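PDB 2Z72: protein-tyrosine-phosphatase from Shewanella sp., which hydrolyses phosphotyrosine as a cold-active protein tyrosine phosphatase, probably using the pair of zinc ions held in its calcineurin-like phosphoesterase fold. Local coordinates for residues Leu204-His207 with Gly208-Ser212; Glu267-Leu270 with Asp271-Gln275. All coordinates share one frame; numbering follows the deposited sequence. Where two conformers were deposited one is given.

Interaction 1. Residues Leu204-His207 with Gly208-Ser212. With ZN (zinc ion), chain C.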
ATOM      1  N   LEU A 204       0.928  -7.428 -13.919  1.00  9.74           N
ATOM      2  CA  LEU A 204      -0.234  -6.741 -13.308  1.00  9.71           C
ATOM      3  C   LEU A 204      -0.133  -6.846 -11.795  1.00  9.98           C
ATOM      4  O   LEU A 204       0.191  -7.924 -11.294  1.00 11.67           O
ATOM      5  CB  LEU A 204      -1.526  -7.367 -13.805  1.00 10.95           C
ATOM      6  CG  LEU A 204      -2.813  -6.512 -13.721  1.00 10.93           C
ATOM      7  CD1 LEU A 204      -2.775  -5.371 -14.714  1.00 13.66           C
ATOM      8  CD2 LEU A 204      -4.020  -7.401 -13.994  1.00 13.89           C
ATOM      9  N   TYR A 205      -0.453  -5.768 -11.090  1.00  8.85           N
ATOM     10  CA  TYR A 205      -0.308  -5.675  -9.628  1.00  8.52           C
ATOM     11  C   TYR A 205      -1.635  -5.183  -9.050  1.00  8.86           C
ATOM     12  O   TYR A 205      -2.177  -4.162  -9.462  1.00  8.82           O
ATOM     13  CB  TYR A 205       0.743  -4.652  -9.263  1.00  9.07           C
ATOM     14  CG  TYR A 205       2.130  -4.939  -9.735  1.00  8.89           C
ATOM     15  CD1 TYR A 205       2.525  -4.618 -11.022  1.00  9.44           C
ATOM     16  CD2 TYR A 205       3.064  -5.525  -8.891  1.00 10.50           C
ATOM     17  CE1 TYR A 205       3.803  -4.871 -11.486  1.00  9.32           C
ATOM     18  CE2 TYR A 205       4.334  -5.799  -9.354  1.00 10.11           C
ATOM     19  CZ  TYR A 205       4.734  -5.459 -10.656  1.00 10.06           C
ATOM     20  OH  TYR A 205       6.001  -5.774 -11.061  1.00 11.59           O
ATOM     21  N   MET A 206      -2.108  -5.853  -7.996  1.00  8.65           N
ATOM     22  CA  MET A 206      -3.227  -5.388  -7.202  1.00  8.79           C
ATOM     23  C   MET A 206      -3.236  -6.177  -5.889  1.00  8.80           C
ATOM     24  O   MET A 206      -2.523  -7.139  -5.696  1.00  9.41           O
ATOM     25  CB  MET A 206      -4.527  -5.522  -7.980  0.65  9.27           C
ATOM     26  CG  MET A 206      -5.207  -6.872  -8.117  0.65  9.80           C
ATOM     27  SD  MET A 206      -4.267  -8.153  -8.974  0.65  9.10           S
ATOM     28  CE  MET A 206      -3.941  -7.281 -10.518  0.65  8.54           C
ATOM     29  N   HIS A 207      -4.114  -5.724  -4.982  1.00  8.53           N
ATOM     30  CA  HIS A 207      -4.064  -6.298  -3.648  1.00  8.15           C
ATOM     31  C   HIS A 207      -4.542  -7.745  -3.574  1.00  9.28           C
ATOM     32  O   HIS A 207      -3.835  -8.596  -3.010  1.00 10.52           O
ATOM     33  CB  HIS A 207      -4.883  -5.402  -2.718  1.00  8.17           C
ATOM     34  CG  HIS A 207      -4.819  -5.884  -1.305  1.00  7.92           C
ATOM     35  ND1 HIS A 207      -3.631  -5.857  -0.603  1.00  8.26           N
ATOM     36  CD2 HIS A 207      -5.734  -6.409  -0.476  1.00  8.23           C
ATOM     37  CE1 HIS A 207      -3.834  -6.375   0.581  1.00  8.68           C
ATOM     38  NE2 HIS A 207      -5.126  -6.726   0.736  1.00  8.27           N
ATOM     39  N   GLY A 208      -5.721  -8.035  -4.088  1.00  9.64           N
ATOM     40  CA  GLY A 208      -6.366  -9.338  -3.956  1.00  9.76           C
ATOM     41  C   GLY A 208      -6.184 -10.222  -5.159  1.00 10.83           C
ATOM     42  O   GLY A 208      -5.572 -11.300  -5.115  1.00 11.36           O
ATOM     43  N   GLY A 209      -6.720  -9.768  -6.297  1.00 10.59           N
ATOM     44  CA  GLY A 209      -6.611 -10.507  -7.561  1.00 11.14           C
ATOM     45  C   GLY A 209      -7.774 -10.145  -8.436  1.00 10.49           C
ATOM     46  O   GLY A 209      -8.736  -9.558  -8.044  1.00 11.25           O
ATOM     47  N   ILE A 210      -7.662 -10.559  -9.738  1.00 12.13           N
ATOM     48  CA  ILE A 210      -8.674 -10.276 -10.731  1.00 11.42           C
ATOM     49  C   ILE A 210      -9.411 -11.585 -11.035  1.00 12.00           C
ATOM     50  O   ILE A 210      -8.812 -12.556 -11.476  1.00 13.50           O
ATOM     51  CB  ILE A 210      -8.052  -9.651 -11.991  0.61 11.98           C
ATOM     52  CG1 ILE A 210      -7.110  -8.493 -11.689  0.61 10.68           C
ATOM     53  CG2 ILE A 210      -9.174  -9.271 -12.983  0.61 12.15           C
ATOM     54  CD1 ILE A 210      -7.793  -7.278 -11.100  0.61 11.60           C
ATOM     55  N   SER A 211     -10.707 -11.545 -10.816  1.00 12.41           N
ATOM     56  CA  SER A 211     -11.636 -12.625 -11.107  1.00 13.75           C
ATOM     57  C   SER A 211     -12.193 -12.483 -12.523  1.00 14.97           C
ATOM     58  O   SER A 211     -12.083 -11.436 -13.155  1.00 14.69           O
ATOM     59  CB  SER A 211     -12.759 -12.678 -10.109  1.00 14.18           C
ATOM     60  OG  SER A 211     -13.551 -11.477 -10.255  1.00 15.31           O
ATOM     61  N   SER A 212     -12.812 -13.529 -13.009  1.00 16.20           N
ATOM     62  CA  SER A 212     -13.365 -13.536 -14.374  1.00 17.11           C
ATOM     63  C   SER A 212     -14.486 -12.531 -14.513  1.00 17.04           C
ATOM     64  O   SER A 212     -14.791 -12.050 -15.624  1.00 17.31           O
ATOM     65  CB  SER A 212     -13.833 -14.954 -14.706  1.00 21.55           C
ATOM     66  OG  SER A 212     -12.642 -15.719 -14.982  1.00 27.06           O
TER
HETATM   67 ZN    ZN C 402      -6.040  -7.522   2.334  1.00  9.44          ZN
HETATM   68  O   HOH W   1      -5.289  -8.608   3.784  1.00 11.73           O
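Met206 folds its side chain back over the chain that follows it, so that SD rests 3.6 Å from Gly209 CA and CE lies 3.6 Å from Ile210 CG1. This local contact shows how a strand leading into a metal ligand can be packed against the loop that follows. CG of Met206 stands between the backbone N and the carbonyl carbon (chi1 78°), and further bends at chi2 and chi3 curl the thioether round toward Ile210. The two side chains cross at about a right angle, CE meeting both CG1 and CD1 of the isoleucine. Leu204, two residues earlier on the strand, also crosses Ile210 nearly at right angles and brings CD2 to 4.0 Å from the same CG1, giving that methylene apolar neighbours from both residues. Gly209 adopts backbone angles that a residue with a CB would hardly tolerate, since that carbon would jam against the preceding carbonyl oxygen.

His207 sends its ring the other way. Its NE2 binds a zinc ion at 2.0 Å, and a water on the same metal lies in the plane of the ring, at its edge. ND1 donates to the carbonyl oxygen of Thr112, a second-shell bond that helps fix the ring's rotation, while Asp114, Asn149 and His286 complete the metal's protein ligands. Strand 203-206 runs between strand 197-200, its antiparallel neighbour, and the parallel strand 281-284, whose Ile282 and Val284 touch Met206; beyond the turn, the chain leads into helix 212-216.

Interaction 2. Residues Glu267-Leu270 with Asp271-Gln275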
ATOM      1  N   GLU A 267      -4.954 -23.330 -13.486  1.00 24.80           N
ATOM      2  CA  GLU A 267      -4.032 -22.583 -14.310  1.00 23.53           C
ATOM      3  C   GLU A 267      -4.643 -22.206 -15.633  1.00 24.31           C
ATOM      4  O   GLU A 267      -4.374 -21.120 -16.154  1.00 22.23           O
ATOM      5  CB  GLU A 267      -2.786 -23.414 -14.511  1.00 25.23           C
ATOM      6  CG  GLU A 267      -1.630 -22.644 -15.042  1.00 23.88           C
ATOM      7  CD  GLU A 267      -0.236 -23.191 -14.807  1.00 25.08           C
ATOM      8  OE1 GLU A 267       0.623 -22.909 -15.666  1.00 28.90           O
ATOM      9  OE2 GLU A 267       0.011 -23.845 -13.763  1.00 34.05           O
ATOM     10  N   ALA A 268      -5.444 -23.045 -16.218  1.00 25.86           N
ATOM     11  CA  ALA A 268      -6.161 -22.675 -17.467  1.00 22.79           C
ATOM     12  C   ALA A 268      -6.965 -21.387 -17.355  1.00 20.95           C
ATOM     13  O   ALA A 268      -7.004 -20.486 -18.159  1.00 20.54           O
ATOM     14  CB  ALA A 268      -7.047 -23.824 -17.904  1.00 28.49           C
ATOM     15  N   GLU A 269      -7.642 -21.203 -16.263  1.00 19.97           N
ATOM     16  CA  GLU A 269      -8.495 -20.077 -15.917  1.00 20.35           C
ATOM     17  C   GLU A 269      -7.562 -18.877 -15.724  1.00 18.83           C
ATOM     18  O   GLU A 269      -7.824 -17.803 -16.274  1.00 17.23           O
ATOM     19  CB  GLU A 269      -9.327 -20.250 -14.639  1.00 24.26           C
ATOM     20  CG  GLU A 269     -10.423 -19.247 -14.410  1.00 29.02           C
ATOM     21  CD  GLU A 269     -11.441 -18.956 -13.380  1.00 32.26           C
ATOM     22  OE1 GLU A 269     -11.706 -19.888 -12.582  1.00 33.55           O
ATOM     23  OE2 GLU A 269     -11.970 -17.774 -13.396  1.00 35.82           O
ATOM     24  N   LEU A 270      -6.448 -19.116 -15.027  1.00 18.48           N
ATOM     25  CA  LEU A 270      -5.465 -18.027 -14.912  1.00 16.94           C
ATOM     26  C   LEU A 270      -4.963 -17.547 -16.270  1.00 18.14           C
ATOM     27  O   LEU A 270      -4.842 -16.327 -16.481  1.00 15.81           O
ATOM     28  CB  LEU A 270      -4.314 -18.510 -14.024  1.00 19.18           C
ATOM     29  CG  LEU A 270      -3.241 -17.510 -13.714  1.00 17.07           C
ATOM     30  CD1 LEU A 270      -3.796 -16.302 -12.939  1.00 18.30           C
ATOM     31  CD2 LEU A 270      -2.184 -18.195 -12.879  1.00 19.93           C
ATOM     32  N   ASP A 271      -4.705 -18.491 -17.160  1.00 16.44           N
ATOM     33  CA  ASP A 271      -4.223 -18.121 -18.473  1.00 17.70           C
ATOM     34  C   ASP A 271      -5.188 -17.196 -19.165  1.00 16.30           C
ATOM     35  O   ASP A 271      -4.758 -16.277 -19.864  1.00 17.04           O
ATOM     36  CB  ASP A 271      -3.988 -19.361 -19.358  1.00 20.99           C
ATOM     37  CG  ASP A 271      -2.800 -20.166 -18.902  1.00 24.45           C
ATOM     38  OD1 ASP A 271      -1.879 -19.599 -18.281  1.00 24.36           O
ATOM     39  OD2 ASP A 271      -2.798 -21.379 -19.274  1.00 28.71           O
ATOM     40  N   THR A 272      -6.466 -17.415 -18.948  1.00 17.02           N
ATOM     41  CA  THR A 272      -7.415 -16.504 -19.624  1.00 18.48           C
ATOM     42  C   THR A 272      -7.326 -15.096 -19.044  1.00 16.09           C
ATOM     43  O   THR A 272      -7.499 -14.123 -19.803  1.00 16.40           O
ATOM     44  CB  THR A 272      -8.848 -17.035 -19.478  0.51 19.50           C
ATOM     45  OG1 THR A 272      -8.982 -18.301 -20.108  0.51 20.67           O
ATOM     46  CG2 THR A 272      -9.835 -16.128 -20.180  0.51 21.84           C
ATOM     47  N   ILE A 273      -7.038 -14.977 -17.783  1.00 14.56           N
ATOM     48  CA  ILE A 273      -6.864 -13.632 -17.211  1.00 14.49           C
ATOM     49  C   ILE A 273      -5.581 -12.988 -17.651  1.00 14.02           C
ATOM     50  O   ILE A 273      -5.530 -11.817 -18.036  1.00 14.75           O
ATOM     51  CB  ILE A 273      -7.032 -13.756 -15.682  0.59 15.31           C
ATOM     52  CG1 ILE A 273      -8.459 -14.215 -15.365  0.59 15.85           C
ATOM     53  CG2 ILE A 273      -6.574 -12.470 -15.025  0.59 13.65           C
ATOM     54  CD1 ILE A 273      -8.636 -14.867 -14.011  0.59 14.69           C
ATOM     55  N   LEU A 274      -4.465 -13.742 -17.641  1.00 14.45           N
ATOM     56  CA  LEU A 274      -3.216 -13.227 -18.121  1.00 15.10           C
ATOM     57  C   LEU A 274      -3.368 -12.689 -19.567  1.00 16.03           C
ATOM     58  O   LEU A 274      -2.897 -11.640 -19.928  1.00 16.17           O
ATOM     59  CB  LEU A 274      -2.134 -14.304 -18.143  1.00 15.83           C
ATOM     60  CG  LEU A 274      -1.696 -14.882 -16.796  1.00 15.63           C
ATOM     61  CD1 LEU A 274      -0.769 -16.098 -16.966  1.00 21.95           C
ATOM     62  CD2 LEU A 274      -1.058 -13.766 -15.977  1.00 16.97           C
ATOM     63  N   GLN A 275      -4.020 -13.496 -20.418  1.00 14.82           N
ATOM     64  CA  GLN A 275      -4.233 -13.116 -21.809  1.00 17.02           C
ATOM     65  C   GLN A 275      -5.076 -11.857 -21.920  1.00 15.02           C
ATOM     66  O   GLN A 275      -4.841 -10.969 -22.750  1.00 17.65           O
ATOM     67  CB  GLN A 275      -4.897 -14.314 -22.568  1.00 23.69           C
ATOM     68  CG  GLN A 275      -3.853 -15.368 -22.928  1.00 36.91           C
ATOM     69  CD  GLN A 275      -4.444 -16.727 -23.228  1.00 37.66           C
ATOM     70  OE1 GLN A 275      -3.752 -17.785 -23.158  1.00 41.40           O
ATOM     71  NE2 GLN A 275      -5.734 -16.685 -23.594  1.00 49.05           N
TER
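Asp271 holds CG anti to its own carbonyl carbon (chi1 -71°), which lays the carboxylate back along the helix beside the preceding turn, with CG 3.3 Å from Glu267 O. Leu270 takes the other common choice, CG anti to the backbone N (chi1 -176°), whereas Leu274 swings its CG beside the backbone N; the two leucines, one turn apart, thus bring Leu270 CG and Leu274 CD1 to 4.3 Å. The case illustrates how i to i+4 spacing sets side chains on a common helix face while backbone hydrogen bonds hold the turns together. Leu274 N donates to Leu270 O at 2.9 Å in an almost straight bond (170°), and Asp271 N reaches Glu267 O at 2.8 Å. The links from Thr272 N to Ala268 O and from Ile273 N to Glu269 O are longer. Ile273 also runs CG1 and CD1 alongside Glu269 O, with CD1 3.8 Å from that oxygen.

On the buried side, Leu270 packs against Phe265 and Phe296, and Ile273 and Leu274 touch Ile282 of strand 281-284. Glu267 OE1 and Asp271 OD1 lie 4.9 Å apart, two like charges that share a salt-bridge partner in Lys299, while Glu267 OE2 is hydrogen-bonded to His297 ND1. An alanine in place of Asp271 removes one of the two carboxylates that pair with Lys299, and the lysine would probably be held less firmly against the helix, by Glu267 alone of this pair. The lysine shared by the two acids is likely to ease their mutual repulsion and favour the ionised state of both, so charge pairing ties the first turns of helix 267-277 to the loop bearing Lys299, while apolar contacts join the helix to the sheet.

Overall arrangement
Interaction 1 comes first along the chain, at the end of strand 203-206, and interaction 2 follows in helix 267-277; both fall within the calcineurin-like phosphoesterase range, and their centres are about 12 Å apart. They touch directly: Ser212 OG lies 2.7 Å from Glu269 OE2, a probable hydrogen bond, and Ile273 CD1 packs 3.4 Å from Ile210 O. Strand 281-284 is their common neighbour, pairing with strand 203-206 and receiving side chains from the helix. The centre of interaction 1, which carries a zinc ligand, lies about 14 Å from that of the chain; the centre of interaction 2, at about 25 Å, is more peripheral. The helix therefore packs against the loop that follows the zinc ligand, joining it to an outer part of the fold.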